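Local structure of superoxide dismutase [Ni] (Streptomyces coelicolor, 1T6U) at residues A[9-14]-A[106-111]; A[17-22]-A[99-104]; A[50-55]-A[80-85]. The protein catalyses the dismutation of superoxide to hydrogen peroxide and molecular oxygen at a nickel centre, working as a homohexamer shaped like a hollow sphere. The protein carries 1 engineered substitution. All coordinates share one frame; numbering follows the deposited sequence.

Contact 1. Residues A[9-14]-A[106-111]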
ATOM      1  N   TYR A   9      19.885   8.679   3.056  1.00  9.64           N
ATOM      2  CA  TYR A   9      19.747   8.197   1.684  1.00  9.44           C
ATOM      3  C   TYR A   9      20.838   7.220   1.323  1.00  9.85           C
ATOM      4  O   TYR A   9      21.965   7.336   1.793  1.00 12.66           O
ATOM      5  CB  TYR A   9      19.865   9.317   0.634  1.00 12.01           C
ATOM      6  CG  TYR A   9      18.859  10.430   0.789  1.00 13.79           C
ATOM      7  CD1 TYR A   9      19.118  11.486   1.628  1.00 13.96           C
ATOM      8  CD2 TYR A   9      17.666  10.383   0.108  1.00 17.57           C
ATOM      9  CE1 TYR A   9      18.175  12.486   1.752  1.00 19.79           C
ATOM     10  CE2 TYR A   9      16.728  11.370   0.221  1.00 19.99           C
ATOM     11  CZ  TYR A   9      17.003  12.418   1.059  1.00 19.33           C
ATOM     12  OH  TYR A   9      16.087  13.434   1.198  1.00 31.76           O
ATOM     13  N   ASP A  10      20.530   6.282   0.427  1.00 11.64           N
ATOM     14  CA  ASP A  10      21.541   5.394  -0.126  1.00 11.54           C
ATOM     15  C   ASP A  10      20.963   4.801  -1.398  1.00  9.65           C
ATOM     16  O   ASP A  10      19.889   4.183  -1.337  1.00  9.86           O
ATOM     17  CB  ASP A  10      21.943   4.316   0.853  1.00 12.51           C
ATOM     18  CG  ASP A  10      23.197   3.570   0.478  1.00 14.23           C
ATOM     19  OD1 ASP A  10      23.410   3.346  -0.716  1.00 12.67           O
ATOM     20  OD2 ASP A  10      24.002   3.187   1.358  1.00 20.64           O
ATOM     21  N   PRO A  11      21.644   4.974  -2.524  1.00 10.68           N
ATOM     22  CA  PRO A  11      21.226   4.322  -3.758  1.00  9.82           C
ATOM     23  C   PRO A  11      21.136   2.802  -3.653  1.00  9.76           C
ATOM     24  O   PRO A  11      20.501   2.204  -4.533  1.00  9.34           O
ATOM     25  CB  PRO A  11      22.305   4.694  -4.757  1.00 10.82           C
ATOM     26  CG  PRO A  11      22.906   5.929  -4.224  1.00 12.87           C
ATOM     27  CD  PRO A  11      22.855   5.798  -2.734  1.00 11.22           C
ATOM     28  N   ALA A  12      21.683   2.173  -2.637  1.00  9.24           N
ATOM     29  CA  ALA A  12      21.492   0.761  -2.391  1.00  8.92           C
ATOM     30  C   ALA A  12      20.046   0.334  -2.323  1.00  7.91           C
ATOM     31  O   ALA A  12      19.718  -0.799  -2.643  1.00  9.41           O
ATOM     32  CB  ALA A  12      22.069   0.408  -1.033  1.00 12.20           C
ATOM     33  N   GLN A  13      19.102   1.185  -1.911  1.00  9.25           N
ATOM     34  CA  GLN A  13      17.695   0.810  -1.882  1.00  8.89           C
ATOM     35  C   GLN A  13      17.221   0.500  -3.297  1.00  9.14           C
ATOM     36  O   GLN A  13      16.602  -0.542  -3.507  1.00  9.55           O
ATOM     37  CB  GLN A  13      16.808   1.890  -1.228  1.00  8.89           C
ATOM     38  CG  GLN A  13      17.189   2.247   0.200  1.00 11.21           C
ATOM     39  CD  GLN A  13      16.101   3.069   0.866  1.00 11.27           C
ATOM     40  OE1 GLN A  13      15.976   4.303   0.665  1.00 14.36           O
ATOM     41  NE2 GLN A  13      15.293   2.412   1.692  1.00 13.77           N
ATOM     42  N   ALA A  14      17.546   1.402  -4.232  1.00  8.57           N
ATOM     43  CA  ALA A  14      17.239   1.158  -5.630  1.00  7.71           C
ATOM     44  C   ALA A  14      18.014  -0.038  -6.166  1.00  8.55           C
ATOM     45  O   ALA A  14      17.452  -0.902  -6.883  1.00  8.03           O
ATOM     46  CB  ALA A  14      17.582   2.385  -6.473  1.00 10.22           C
ATOM     47  N   GLN A 106      25.790   4.457 -12.274  1.00 11.57           N
ATOM     48  CA  GLN A 106      26.180   5.832 -12.592  1.00 12.24           C
ATOM     49  C   GLN A 106      25.595   6.831 -11.585  1.00 11.69           C
ATOM     50  O   GLN A 106      26.328   7.728 -11.184  1.00 12.95           O
ATOM     51  CB  GLN A 106      25.782   6.190 -14.020  1.00 12.63           C
ATOM     52  CG  GLN A 106      26.348   5.295 -15.091  1.00 14.95           C
ATOM     53  CD  GLN A 106      25.972   5.700 -16.507  1.00 23.67           C
ATOM     54  OE1 GLN A 106      25.913   6.902 -16.805  1.00 36.35           O
ATOM     55  NE2 GLN A 106      25.714   4.782 -17.424  1.00 43.16           N
ATOM     56  N   ILE A 107      24.348   6.704 -11.195  1.00 10.73           N
ATOM     57  CA  ILE A 107      23.783   7.571 -10.189  1.00 11.06           C
ATOM     58  C   ILE A 107      24.519   7.369  -8.873  1.00 10.18           C
ATOM     59  O   ILE A 107      24.820   8.348  -8.169  1.00 12.11           O
ATOM     60  CB  ILE A 107      22.262   7.377  -9.991  1.00  9.42           C
ATOM     61  CG1 ILE A 107      21.401   7.676 -11.224  1.00 11.05           C
ATOM     62  CG2 ILE A 107      21.808   8.218  -8.797  1.00 13.07           C
ATOM     63  CD1 ILE A 107      19.951   7.277 -11.096  1.00 10.31           C
ATOM     64  N   ASP A 108      24.851   6.154  -8.517  1.00  9.99           N
ATOM     65  CA  ASP A 108      25.551   5.873  -7.261  1.00 10.77           C
ATOM     66  C   ASP A 108      26.912   6.538  -7.254  1.00 10.46           C
ATOM     67  O   ASP A 108      27.337   7.112  -6.260  1.00 11.09           O
ATOM     68  CB  ASP A 108      25.639   4.358  -7.068  1.00 11.73           C
ATOM     69  CG  ASP A 108      26.366   3.950  -5.815  1.00 13.20           C
ATOM     70  OD1 ASP A 108      25.679   3.807  -4.798  1.00 17.38           O
ATOM     71  OD2 ASP A 108      27.607   3.811  -5.935  1.00 19.28           O
ATOM     72  N   LYS A 109      27.599   6.528  -8.380  1.00 11.94           N
ATOM     73  CA  LYS A 109      28.927   7.135  -8.445  1.00 13.65           C
ATOM     74  C   LYS A 109      28.837   8.638  -8.136  1.00 14.68           C
ATOM     75  O   LYS A 109      29.602   9.211  -7.361  1.00 13.86           O
ATOM     76  CB  LYS A 109      29.554   6.877  -9.803  1.00 16.97           C
ATOM     77  CG  LYS A 109      30.950   7.510  -9.967  1.00 18.91           C
ATOM     78  CD  LYS A 109      31.499   7.324 -11.397  1.00 22.66           C
ATOM     79  CE  LYS A 109      32.836   8.010 -11.627  1.00 30.71           C
ATOM     80  NZ  LYS A 109      33.350   7.947 -13.051  1.00 48.36           N
ATOM     81  N   ILE A 110      27.874   9.320  -8.734  1.00 13.95           N
ATOM     82  CA  ILE A 110      27.622  10.763  -8.491  1.00 12.63           C
ATOM     83  C   ILE A 110      27.200  11.017  -7.047  1.00 11.43           C
ATOM     84  O   ILE A 110      27.739  11.872  -6.340  1.00 12.71           O
ATOM     85  CB  ILE A 110      26.612  11.270  -9.531  1.00 12.02           C
ATOM     86  CG1 ILE A 110      27.198  11.200 -10.966  1.00 14.37           C
ATOM     87  CG2 ILE A 110      26.079  12.645  -9.225  1.00 12.19           C
ATOM     88  CD1 ILE A 110      26.218  11.594 -12.042  1.00 14.41           C
ATOM     89  N   PHE A 111      26.217  10.211  -6.577  1.00 11.69           N
ATOM     90  CA  PHE A 111      25.785  10.295  -5.187  1.00 11.10           C
ATOM     91  C   PHE A 111      26.978  10.350  -4.232  1.00 12.25           C
ATOM     92  O   PHE A 111      27.141  11.247  -3.397  1.00 11.95           O
ATOM     93  CB  PHE A 111      24.832   9.142  -4.885  1.00 10.58           C
ATOM     94  CG  PHE A 111      24.364   9.151  -3.437  1.00  9.53           C
ATOM     95  CD1 PHE A 111      23.272   9.890  -3.046  1.00 11.11           C
ATOM     96  CD2 PHE A 111      25.039   8.448  -2.438  1.00  9.82           C
ATOM     97  CE1 PHE A 111      22.859   9.905  -1.714  1.00 11.76           C
ATOM     98  CE2 PHE A 111      24.612   8.432  -1.123  1.00 10.41           C
ATOM     99  CZ  PHE A 111      23.522   9.193  -0.741  1.00 11.62           C
TER
HETATM  100  O   HOH W   1      25.577   2.385  -1.809  1.00 25.04           O
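Pro11 and Asp108 bring the backbones closest, their CA atoms 5.8 Å apart, where the turn leading into helix 12-30 packs against helix 94-115. Pro11 sets CD over one face of the Phe111 ring, 3.6 Å from the centroid and 19° off the normal, a CH-pi contact displaced toward the rim at CD2. Phe111 CG, anti to the backbone N (chi1 179°), is thereby placed against Pro11 CG. Farther out on the phenyl ring, CE1 meets Tyr9 CB at 3.9 Å and CZ approaches the carbonyl Tyr9 O obliquely. In the four-helix bundle this fastens the entry of the first helix to the last one, just after the nickel-binding N-terminal segment; the Tyr9 side chain lies about 5 Å from a bound nickel ion, and its ring meets Tyr62 edge-to-face. Asp10 caps the turn, OD1 taking a nearly straight bond (169°) from Ala12 N, 2.8 Å away and above the carboxylate plane. A water donates to the same Asp10 OD1 at 2.6 Å and, weakly, to Asp108 OD1 at 3.3 Å, so one water joins two carboxylates of like charge, whose repulsion it probably eases. Asp108 OD1 also rests 3.5 Å from Pro11 CB.

Contact 2. Residues A[17-22]-A[99-104]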
ATOM      1  N   GLU A  17      16.643  -3.562  -5.198  1.00  8.06           N
ATOM      2  CA  GLU A  17      15.397  -3.929  -5.911  1.00  7.85           C
ATOM      3  C   GLU A  17      15.728  -4.250  -7.359  1.00  8.36           C
ATOM      4  O   GLU A  17      15.161  -5.211  -7.882  1.00  9.18           O
ATOM      5  CB  GLU A  17      14.328  -2.850  -5.780  1.00  8.98           C
ATOM      6  CG  GLU A  17      13.854  -2.602  -4.359  1.00  9.03           C
ATOM      7  CD  GLU A  17      13.221  -3.829  -3.735  1.00 10.41           C
ATOM      8  OE1 GLU A  17      12.945  -3.780  -2.533  1.00 11.74           O
ATOM      9  OE2 GLU A  17      12.996  -4.838  -4.460  1.00 11.11           O
ATOM     10  N   ALA A  18      16.628  -3.487  -8.008  1.00  8.29           N
ATOM     11  CA  ALA A  18      17.007  -3.811  -9.378  1.00  9.68           C
ATOM     12  C   ALA A  18      17.739  -5.134  -9.450  1.00  8.94           C
ATOM     13  O   ALA A  18      17.597  -5.884 -10.427  1.00  8.72           O
ATOM     14  CB  ALA A  18      17.759  -2.608  -9.937  1.00 11.13           C
ATOM     15  N   GLU A  19      18.541  -5.489  -8.449  1.00  9.05           N
ATOM     16  CA  GLU A  19      19.163  -6.798  -8.382  1.00  9.65           C
ATOM     17  C   GLU A  19      18.109  -7.910  -8.342  1.00  8.02           C
ATOM     18  O   GLU A  19      18.204  -8.944  -8.977  1.00  9.35           O
ATOM     19  CB  GLU A  19      20.095  -6.830  -7.154  1.00 10.06           C
ATOM     20  CG  GLU A  19      21.383  -6.053  -7.297  1.00 14.88           C
ATOM     21  CD  GLU A  19      22.215  -6.005  -6.036  1.00 22.60           C
ATOM     22  OE1 GLU A  19      23.287  -5.346  -6.058  1.00 32.84           O
ATOM     23  OE2 GLU A  19      21.822  -6.593  -5.002  1.00 29.79           O
ATOM     24  N   SER A  20      17.050  -7.688  -7.533  1.00  8.34           N
ATOM     25  CA  SER A  20      16.003  -8.699  -7.480  1.00  8.83           C
ATOM     26  C   SER A  20      15.286  -8.781  -8.837  1.00 10.08           C
ATOM     27  O   SER A  20      14.991  -9.887  -9.289  1.00  8.21           O
ATOM     28  CB  SER A  20      15.126  -8.511  -6.218  1.00 12.65           C
ATOM     29  OG  SER A  20      14.195  -7.570  -6.557  1.00 23.53           O
ATOM     30  N   VAL A  21      15.049  -7.665  -9.541  1.00  7.84           N
ATOM     31  CA  VAL A  21      14.476  -7.739 -10.869  1.00  7.90           C
ATOM     32  C   VAL A  21      15.329  -8.635 -11.784  1.00  8.56           C
ATOM     33  O   VAL A  21      14.805  -9.526 -12.465  1.00  8.35           O
ATOM     34  CB  VAL A  21      14.298  -6.333 -11.433  1.00  8.84           C
ATOM     35  CG1 VAL A  21      13.940  -6.319 -12.904  1.00  8.34           C
ATOM     36  CG2 VAL A  21      13.182  -5.578 -10.716  1.00  9.53           C
ATOM     37  N   LYS A  22      16.636  -8.383 -11.839  1.00  8.41           N
ATOM     38  CA  LYS A  22      17.492  -9.176 -12.704  1.00  7.59           C
ATOM     39  C   LYS A  22      17.491 -10.650 -12.329  1.00  7.78           C
ATOM     40  O   LYS A  22      17.463 -11.543 -13.178  1.00  9.16           O
ATOM     41  CB  LYS A  22      18.938  -8.664 -12.640  1.00 10.00           C
ATOM     42  CG  LYS A  22      19.827  -9.382 -13.634  1.00 11.53           C
ATOM     43  CD  LYS A  22      21.289  -8.907 -13.603  1.00 14.01           C
ATOM     44  CE  LYS A  22      22.058  -9.773 -14.584  1.00 21.77           C
ATOM     45  NZ  LYS A  22      23.540  -9.739 -14.453  1.00 27.89           N
ATOM     46  N   LYS A  99      20.959  -3.507 -17.506  1.00 10.31           N
ATOM     47  CA  LYS A  99      20.999  -2.129 -18.012  1.00 10.40           C
ATOM     48  C   LYS A  99      20.459  -1.166 -16.955  1.00 11.13           C
ATOM     49  O   LYS A  99      21.085  -0.109 -16.702  1.00 10.09           O
ATOM     50  CB  LYS A  99      20.226  -1.930 -19.321  1.00 12.68           C
ATOM     51  CG  LYS A  99      20.549  -0.556 -19.916  1.00 19.12           C
ATOM     52  CD  LYS A  99      19.871  -0.363 -21.238  1.00 28.21           C
ATOM     53  CE  LYS A  99      20.274   0.920 -21.951  1.00 36.54           C
ATOM     54  NZ  LYS A  99      19.373   1.320 -23.083  1.00 49.66           N
ATOM     55  N   ALA A 100      19.350  -1.480 -16.295  1.00 10.20           N
ATOM     56  CA  ALA A 100      18.945  -0.652 -15.156  1.00 10.19           C
ATOM     57  C   ALA A 100      19.987  -0.590 -14.055  1.00 10.07           C
ATOM     58  O   ALA A 100      20.207   0.494 -13.478  1.00 10.33           O
ATOM     59  CB  ALA A 100      17.590  -1.188 -14.673  1.00 11.15           C
ATOM     60  N   LEU A 101      20.631  -1.687 -13.714  1.00  9.42           N
ATOM     61  CA  LEU A 101      21.720  -1.659 -12.722  1.00 10.02           C
ATOM     62  C   LEU A 101      22.876  -0.787 -13.132  1.00 10.29           C
ATOM     63  O   LEU A 101      23.485  -0.081 -12.297  1.00 11.37           O
ATOM     64  CB  LEU A 101      22.225  -3.096 -12.457  1.00 10.68           C
ATOM     65  CG  LEU A 101      21.273  -3.917 -11.552  1.00 10.24           C
ATOM     66  CD1 LEU A 101      21.586  -5.398 -11.701  1.00 12.76           C
ATOM     67  CD2 LEU A 101      21.335  -3.463 -10.098  1.00 11.20           C
ATOM     68  N   ASP A 102      23.191  -0.809 -14.432  1.00 11.09           N
ATOM     69  CA  ASP A 102      24.331   0.019 -14.851  1.00 11.57           C
ATOM     70  C   ASP A 102      23.987   1.489 -14.761  1.00 10.59           C
ATOM     71  O   ASP A 102      24.866   2.262 -14.389  1.00 12.22           O
ATOM     72  CB  ASP A 102      24.688  -0.348 -16.267  1.00 12.09           C
ATOM     73  CG  ASP A 102      25.237  -1.738 -16.495  1.00 13.06           C
ATOM     74  OD1 ASP A 102      25.229  -2.188 -17.667  1.00 19.56           O
ATOM     75  OD2 ASP A 102      25.688  -2.373 -15.541  1.00 16.67           O
ATOM     76  N   TYR A 103      22.739   1.843 -15.082  1.00 10.79           N
ATOM     77  CA  TYR A 103      22.322   3.225 -14.866  1.00  9.71           C
ATOM     78  C   TYR A 103      22.303   3.569 -13.382  1.00 10.05           C
ATOM     79  O   TYR A 103      22.793   4.649 -12.980  1.00 11.60           O
ATOM     80  CB  TYR A 103      20.944   3.493 -15.434  1.00 10.34           C
ATOM     81  CG  TYR A 103      20.875   3.737 -16.908  1.00 12.85           C
ATOM     82  CD1 TYR A 103      20.077   2.957 -17.730  1.00 14.44           C
ATOM     83  CD2 TYR A 103      21.594   4.790 -17.471  1.00 17.26           C
ATOM     84  CE1 TYR A 103      19.988   3.176 -19.083  1.00 15.16           C
ATOM     85  CE2 TYR A 103      21.500   4.987 -18.836  1.00 19.56           C
ATOM     86  CZ  TYR A 103      20.712   4.189 -19.647  1.00 18.23           C
ATOM     87  OH  TYR A 103      20.680   4.479 -21.013  1.00 22.46           O
ATOM     88  N   ILE A 104      21.774   2.719 -12.527  1.00 10.21           N
ATOM     89  CA  ILE A 104      21.834   3.008 -11.093  1.00  9.32           C
ATOM     90  C   ILE A 104      23.267   3.197 -10.625  1.00  9.79           C
ATOM     91  O   ILE A 104      23.558   4.027  -9.755  1.00 11.94           O
ATOM     92  CB  ILE A 104      21.112   1.900 -10.289  1.00 10.71           C
ATOM     93  CG1 ILE A 104      19.607   1.928 -10.560  1.00 10.42           C
ATOM     94  CG2 ILE A 104      21.424   2.002  -8.809  1.00 11.20           C
ATOM     95  CD1 ILE A 104      18.838   0.671 -10.187  1.00 12.45           C
TER
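Leu101 and Ile104 turn toward Ala18 with similar first torsions: Leu101 CG (chi1 -76°) and Ile104 CG1 (chi1 -68°) each lie anti to their own carbonyl carbon, beside the backbone N. The two residues are one helical turn apart, and their terminal methyls converge on the single methyl of Ala18. The setting is the antiparallel pairing of the first and last helices of the four-helix bundle, helix 12-30 against helix 94-115, with the segment axes 9.4 Å apart at closest and a crossing angle of -162°. The small side chain of Ala18 stands at the point of closest backbone approach, its CA 6.2 Å from that of Leu101, and here Leu101 fits between residues of the opposing helix. Its CD2 branch touches Ala18 CB at 3.7 Å and reaches Glu19 CG, while the CD1 branch meets Lys22 CD at 4.0 Å. Glu19 and Lys22 lie roughly perpendicular to the leucine, and the aliphatic part of each charged residue covers one of its methyls. Their polar ends find partners beyond the contact: Glu19 OE1 forms a salt bridge with Arg15 NE, and Lys22 NZ hydrogen-bonds Gln98 OE1. No hydrogen bond joins the two segments. On helix 12-30, Glu17 extends away from this pairing to form a salt bridge with Arg47 and a hydrogen bond with His1 of the second subunit. Between the helices, Ile104 CD1 presses on Ala18 CB at 3.5 Å, tighter than usual for two methyl carbons.

Contact 3. Residues A[50-55]-A[80-85]. Engineered in segment 80-85: Met85 (natural residue Leu).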
ATOM      1  N   LEU A  50       9.205  -0.403  -7.090  1.00  7.02           N
ATOM      2  CA  LEU A  50       9.890   0.083  -5.906  1.00  7.81           C
ATOM      3  C   LEU A  50      11.228   0.741  -6.294  1.00  8.84           C
ATOM      4  O   LEU A  50      11.612   1.806  -5.779  1.00  8.61           O
ATOM      5  CB  LEU A  50      10.130  -1.051  -4.933  1.00  8.93           C
ATOM      6  CG  LEU A  50       8.941  -1.529  -4.137  1.00 10.96           C
ATOM      7  CD1 LEU A  50       9.259  -2.809  -3.397  1.00 16.26           C
ATOM      8  CD2 LEU A  50       8.500  -0.427  -3.148  1.00 19.57           C
ATOM      9  N   ALA A  51      11.953   0.115  -7.212  1.00  7.76           N
ATOM     10  CA  ALA A  51      13.217   0.688  -7.691  1.00  8.17           C
ATOM     11  C   ALA A  51      12.989   2.055  -8.311  1.00  7.46           C
ATOM     12  O   ALA A  51      13.766   2.987  -8.091  1.00  9.44           O
ATOM     13  CB  ALA A  51      13.907  -0.244  -8.676  1.00  8.51           C
ATOM     14  N   LYS A  52      11.916   2.214  -9.092  1.00  8.99           N
ATOM     15  CA  LYS A  52      11.602   3.512  -9.658  1.00  8.07           C
ATOM     16  C   LYS A  52      11.346   4.559  -8.579  1.00  9.25           C
ATOM     17  O   LYS A  52      11.842   5.701  -8.678  1.00  8.44           O
ATOM     18  CB  LYS A  52      10.403   3.400 -10.589  1.00  9.03           C
ATOM     19  CG  LYS A  52      10.677   2.692 -11.911  1.00 10.06           C
ATOM     20  CD  LYS A  52       9.441   2.640 -12.808  1.00  9.30           C
ATOM     21  CE  LYS A  52       9.279   3.871 -13.655  1.00 10.54           C
ATOM     22  NZ  LYS A  52       7.926   3.908 -14.303  1.00 11.83           N
ATOM     23  N   HIS A  53      10.578   4.174  -7.549  1.00  7.36           N
ATOM     24  CA  HIS A  53      10.376   5.119  -6.432  1.00  7.83           C
ATOM     25  C   HIS A  53      11.687   5.591  -5.804  1.00  7.09           C
ATOM     26  O   HIS A  53      11.936   6.762  -5.586  1.00  7.52           O
ATOM     27  CB  HIS A  53       9.472   4.456  -5.406  1.00  9.16           C
ATOM     28  CG  HIS A  53       9.326   5.283  -4.168  1.00 11.86           C
ATOM     29  ND1 HIS A  53       8.491   6.352  -4.058  1.00 14.48           N
ATOM     30  CD2 HIS A  53       9.977   5.173  -2.975  1.00 14.89           C
ATOM     31  CE1 HIS A  53       8.627   6.864  -2.840  1.00 17.73           C
ATOM     32  NE2 HIS A  53       9.513   6.162  -2.170  1.00 17.80           N
ATOM     33  N   HIS A  54      12.568   4.605  -5.501  1.00  7.67           N
ATOM     34  CA  HIS A  54      13.826   4.966  -4.870  1.00  8.05           C
ATOM     35  C   HIS A  54      14.645   5.912  -5.761  1.00  7.70           C
ATOM     36  O   HIS A  54      15.239   6.860  -5.277  1.00  8.99           O
ATOM     37  CB  HIS A  54      14.612   3.705  -4.515  1.00  7.42           C
ATOM     38  CG  HIS A  54      13.961   2.851  -3.499  1.00  8.17           C
ATOM     39  ND1 HIS A  54      13.494   3.343  -2.301  1.00  8.74           N
ATOM     40  CD2 HIS A  54      13.751   1.527  -3.520  1.00  9.09           C
ATOM     41  CE1 HIS A  54      12.999   2.313  -1.632  1.00  9.62           C
ATOM     42  NE2 HIS A  54      13.126   1.188  -2.345  1.00  9.30           N
ATOM     43  N   VAL A  55      14.693   5.640  -7.073  1.00  9.09           N
ATOM     44  CA  VAL A  55      15.505   6.504  -7.920  1.00  9.15           C
ATOM     45  C   VAL A  55      14.879   7.885  -7.982  1.00  9.80           C
ATOM     46  O   VAL A  55      15.584   8.885  -7.908  1.00  9.70           O
ATOM     47  CB  VAL A  55      15.614   5.865  -9.304  1.00  8.42           C
ATOM     48  CG1 VAL A  55      16.168   6.871 -10.324  1.00 11.28           C
ATOM     49  CG2 VAL A  55      16.498   4.622  -9.252  1.00  9.80           C
ATOM     50  N   ASP A  80      16.596   8.438 -17.889  1.00 11.79           N
ATOM     51  CA  ASP A  80      16.990   7.208 -18.569  1.00 11.87           C
ATOM     52  C   ASP A  80      16.978   5.973 -17.645  1.00  9.89           C
ATOM     53  O   ASP A  80      16.633   4.876 -18.090  1.00 10.49           O
ATOM     54  CB  ASP A  80      18.398   7.362 -19.148  1.00 12.79           C
ATOM     55  CG  ASP A  80      18.462   8.340 -20.298  1.00 15.26           C
ATOM     56  OD1 ASP A  80      17.395   8.772 -20.770  1.00 19.82           O
ATOM     57  OD2 ASP A  80      19.549   8.711 -20.766  1.00 17.63           O
ATOM     58  N   THR A  81      17.349   6.194 -16.400  1.00 10.52           N
ATOM     59  CA  THR A  81      17.287   5.094 -15.444  1.00 10.09           C
ATOM     60  C   THR A  81      15.860   4.629 -15.250  1.00 10.27           C
ATOM     61  O   THR A  81      15.561   3.429 -15.225  1.00 11.01           O
ATOM     62  CB  THR A  81      17.850   5.566 -14.097  1.00  9.81           C
ATOM     63  OG1 THR A  81      19.213   6.028 -14.251  1.00 12.01           O
ATOM     64  CG2 THR A  81      17.904   4.442 -13.079  1.00 10.87           C
ATOM     65  N   LEU A  82      14.943   5.573 -15.088  1.00 11.45           N
ATOM     66  CA  LEU A  82      13.544   5.224 -14.865  1.00 10.21           C
ATOM     67  C   LEU A  82      12.980   4.524 -16.082  1.00 11.49           C
ATOM     68  O   LEU A  82      12.270   3.541 -15.931  1.00  9.63           O
ATOM     69  CB  LEU A  82      12.725   6.464 -14.491  1.00  9.30           C
ATOM     70  CG  LEU A  82      13.117   7.055 -13.131  1.00 10.36           C
ATOM     71  CD1 LEU A  82      12.385   8.362 -12.857  1.00 12.78           C
ATOM     72  CD2 LEU A  82      12.855   6.130 -11.947  1.00 13.03           C
ATOM     73  N   LYS A  83      13.339   5.018 -17.264  1.00 11.63           N
ATOM     74  CA  LYS A  83      12.926   4.358 -18.491  1.00  9.59           C
ATOM     75  C   LYS A  83      13.505   2.952 -18.600  1.00 10.91           C
ATOM     76  O   LYS A  83      12.851   2.025 -19.153  1.00 11.80           O
ATOM     77  CB  LYS A  83      13.293   5.261 -19.692  1.00 11.15           C
ATOM     78  CG  LYS A  83      12.346   6.446 -19.839  1.00 13.23           C
ATOM     79  CD  LYS A  83      12.804   7.372 -20.973  1.00 12.71           C
ATOM     80  CE  LYS A  83      11.677   8.279 -21.428  1.00 12.88           C
ATOM     81  NZ  LYS A  83      11.121   9.117 -20.331  1.00 13.08           N
ATOM     82  N   ALA A  84      14.725   2.745 -18.127  1.00 10.80           N
ATOM     83  CA  ALA A  84      15.323   1.427 -18.169  1.00 10.88           C
ATOM     84  C   ALA A  84      14.588   0.455 -17.246  1.00 11.13           C
ATOM     85  O   ALA A  84      14.472  -0.746 -17.545  1.00 10.92           O
ATOM     86  CB  ALA A  84      16.792   1.436 -17.827  1.00 11.60           C
ATOM     87  N   MET A  85      14.095   1.013 -16.141  1.00 11.13           N
ATOM     88  CA  MET A  85      13.323   0.193 -15.217  1.00 11.22           C
ATOM     89  C   MET A  85      11.986  -0.206 -15.830  1.00 11.55           C
ATOM     90  O   MET A  85      11.511  -1.326 -15.663  1.00 10.32           O
ATOM     91  CB  MET A  85      13.121   0.911 -13.880  1.00 18.49           C
ATOM     92  CG  MET A  85      14.324   0.991 -12.985  1.00 24.34           C
ATOM     93  SD  MET A  85      15.018  -0.539 -12.359  1.00 30.89           S
ATOM     94  CE  MET A  85      13.812  -1.834 -12.643  1.00 12.13           C
TER
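Apolar packing carries the meeting of Leu82 with Lys52 and Val55, where segment 50-55 of helix 34-62 runs almost exactly antiparallel to segment 80-85 of helix 74-89 in the four-helix bundle. The segment axes stand 9.6 Å apart at 174°. Leu82 CD2 lies against Val55 CG1 at 3.8 Å, the two side chains alongside each other and pointing opposite ways, and also reaches Lys52 CB at 3.9 Å. On the side facing helix 94-115, Thr81 CG2 meets both Val55 methyls at 4.1 Å; its hydroxyl, OG1, is hydrogen-bonded to Leu77 O. Met85, an engineered residue where the natural sequence has leucine, bends at chi2 (-63°), and its SD comes 3.9 Å from Ala51 CB. Lys52 CG packs on Met85 CB at 3.6 Å. Two backbone carbonyls also meet carbon atoms across the contact. Lys52 O touches Leu82 CD2 at 3.4 Å, a van der Waals contact with a methyl group, and the lysine chain bends at chi3 (86°), which swings CE to 3.8 Å from Leu82 O. Beyond this, Lys52 NZ forms salt bridges with Asp3 and Asp61 of the third subunit. Since no hydrogen bond joins the segments, the helices are held here by shape and apolar burial, while the lysine lends its aliphatic chain to the bundle and spends its charge between subunits, where the two carboxylates probably stabilise the ammonium form.

How the contacts relate
The three contacts are nested along the chain: contact 3 lies inside the loop closed by contact 2, which lies inside that closed by contact 1. Contacts 1 and 2 share one helix pair, 12-30 with 94-115, their centres about 12 Å apart; contact 3 joins the other pair, 34-62 with 74-89, its centre about 9 Å from contact 2 and 12 Å from contact 1. Between the pairs, Ala14 CB packs on Val55 CG2 at 3.7 Å and Ala100 CB on the engineered Met85 SD at 3.5 Å. Together they tie all four long helices into one bundle, whose flanks meet the second subunit near contacts 1 and 2 and the third near contact 3.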